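Local coordinates for merozoite surface protein-1 (Plasmodium knowlesi strain H, PDB 1N1I) that probably takes part in merozoite binding to and invasion of host erythrocytes, and in egress from them, this fragment being its C-terminal pair of EGF-like domains, at residues 59-64 / 73-78. Numbering follows the deposited sequence.
Sequences GGCAPE and KEVECK
C61 and C77 are joined by a disulfide, SG to SG 2.0 Å, that ties the loop 59-64 to strand 75-78. Both side chains leave the backbone toward the opposite segment, and in both residues SG lies anti to the carbonyl carbon, beside the backbone N. The bridge between the two sulfurs twists with a chi3 of -80°. CB of C61 stands 3.6 Å from CB of C77, and CA of C61 is 5.5 Å from CA of C77.

Beside this covalent link the packing is light but buried. V75, two residues back on the same face of the strand, turns CG1 anti to its backbone N (chi1 170°) and brings that methyl to 4.2 Å from SG of C61. The same CG1 of V75 lies 4.3 Å from the carbonyl O of G59, a residue with positive phi at which a side chain would point toward the valine. C67 of the antiparallel strand 66-69 touches the side chains of both C61 and V75. C77 in turn touches L38.

The other face of the strand is the loose side: E76 and K78 start away from the loop at CB, K78 being exposed, and at the far end E74 is poorly ordered. A disulfide pinning the preceding loop to the second strand of a two-stranded antiparallel hairpin is characteristic of the EGF-like fold, here the second of the fragment's two EGF domains.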
loop_
_atom_site.group_PDB
_atom_site.type_symbol
_atom_site.label_atom_id
_atom_site.label_comp_id
_atom_site.label_asym_id
_atom_site.label_seq_id
_atom_site.Cartn_x
_atom_site.Cartn_y
_atom_site.Cartn_z
ATOM N N GLY A 59 -9.243 2.179 -3.647
ATOM C CA GLY A 59 -9.424 2.067 -2.213
ATOM C C GLY A 59 -8.160 2.220 -1.416
ATOM O O GLY A 59 -8.169 2.007 -0.214
ATOM N N GLY A 60 -7.073 2.593 -2.079
ATOM C CA GLY A 60 -5.811 2.767 -1.386
ATOM C C GLY A 60 -4.954 1.526 -1.510
ATOM O O GLY A 60 -3.806 1.490 -1.067
ATOM N N CYS A 61 -5.519 0.493 -2.116
ATOM C CA CYS A 61 -4.804 -0.758 -2.313
ATOM C C CYS A 61 -3.795 -0.567 -3.441
ATOM O O CYS A 61 -3.953 0.324 -4.274
ATOM C CB CYS A 61 -5.785 -1.853 -2.723
ATOM S SG CYS A 61 -7.121 -2.272 -1.546
ATOM N N ALA A 62 -2.766 -1.406 -3.467
ATOM C CA ALA A 62 -1.755 -1.346 -4.514
ATOM C C ALA A 62 -2.470 -1.399 -5.851
ATOM O O ALA A 62 -3.550 -1.977 -5.951
ATOM C CB ALA A 62 -0.826 -2.522 -4.401
ATOM N N PRO A 63 -1.881 -0.795 -6.896
ATOM C CA PRO A 63 -2.480 -0.785 -8.239
ATOM C C PRO A 63 -2.723 -2.194 -8.738
ATOM O O PRO A 63 -3.671 -2.450 -9.473
ATOM C CB PRO A 63 -1.429 -0.075 -9.084
ATOM C CG PRO A 63 -0.817 0.886 -8.110
ATOM C CD PRO A 63 -0.666 0.038 -6.860
ATOM N N GLU A 64 -1.855 -3.108 -8.329
ATOM C CA GLU A 64 -1.955 -4.503 -8.747
ATOM C C GLU A 64 -2.832 -5.380 -7.866
ATOM O O GLU A 64 -2.925 -6.588 -8.100
ATOM C CB GLU A 64 -0.564 -5.134 -8.826
ATOM C CG GLU A 64 0.266 -5.038 -7.551
ATOM C CD GLU A 64 1.171 -3.823 -7.534
ATOM O OE1 GLU A 64 0.659 -2.692 -7.474
ATOM O OE2 GLU A 64 2.400 -4.003 -7.594
ATOM N N LYS A 73 -17.535 -4.688 6.929
ATOM C CA LYS A 73 -17.769 -3.432 6.205
ATOM C C LYS A 73 -16.501 -2.598 6.128
ATOM O O LYS A 73 -16.545 -1.372 6.232
ATOM C CB LYS A 73 -18.846 -2.610 6.895
ATOM C CG LYS A 73 -20.186 -3.286 6.936
ATOM C CD LYS A 73 -21.198 -2.418 7.663
ATOM C CE LYS A 73 -22.590 -3.047 7.700
ATOM N NZ LYS A 73 -23.554 -2.192 8.459
ATOM N N GLU A 74 -15.370 -3.266 5.953
ATOM C CA GLU A 74 -14.089 -2.584 5.889
ATOM C C GLU A 74 -13.435 -2.887 4.540
ATOM O O GLU A 74 -13.884 -3.797 3.838
ATOM C CB GLU A 74 -13.203 -3.062 7.054
ATOM C CG GLU A 74 -11.848 -2.372 7.114
ATOM C CD GLU A 74 -11.973 -0.863 6.941
ATOM O OE1 GLU A 74 -12.574 -0.221 7.824
ATOM O OE2 GLU A 74 -11.488 -0.315 5.925
ATOM N N VAL A 75 -12.418 -2.108 4.157
ATOM C CA VAL A 75 -11.705 -2.346 2.906
ATOM C C VAL A 75 -10.639 -3.419 3.074
ATOM O O VAL A 75 -9.915 -3.443 4.069
ATOM C CB VAL A 75 -11.002 -1.119 2.395
ATOM C CG1 VAL A 75 -10.108 -1.518 1.240
ATOM C CG2 VAL A 75 -12.015 -0.098 1.943
ATOM N N GLU A 76 -10.574 -4.308 2.086
ATOM C CA GLU A 76 -9.623 -5.410 2.068
ATOM C C GLU A 76 -8.886 -5.405 0.734
ATOM O O GLU A 76 -9.508 -5.262 -0.346
ATOM C CB GLU A 76 -10.321 -6.766 2.259
ATOM C CG GLU A 76 -9.387 -7.810 2.882
ATOM C CD GLU A 76 -9.624 -9.221 2.404
ATOM O OE1 GLU A 76 -10.805 -9.587 2.242
ATOM O OE2 GLU A 76 -8.632 -9.963 2.209
ATOM N N CYS A 77 -7.565 -5.527 0.822
ATOM C CA CYS A 77 -6.754 -5.564 -0.383
ATOM C C CYS A 77 -6.165 -6.955 -0.484
ATOM O O CYS A 77 -5.703 -7.518 0.511
ATOM C CB CYS A 77 -5.612 -4.553 -0.295
ATOM S SG CYS A 77 -6.088 -2.849 0.105
ATOM N N LYS A 78 -6.190 -7.507 -1.688
ATOM C CA LYS A 78 -5.628 -8.825 -1.929
ATOM C C LYS A 78 -4.790 -8.843 -3.188
ATOM O O LYS A 78 -5.216 -8.367 -4.231
ATOM C CB LYS A 78 -6.731 -9.873 -2.067
ATOM C CG LYS A 78 -7.303 -10.369 -0.756
ATOM C CD LYS A 78 -8.320 -11.469 -1.023
ATOM C CE LYS A 78 -8.793 -12.126 0.259
ATOM N NZ LYS A 78 -9.800 -13.186 -0.024
#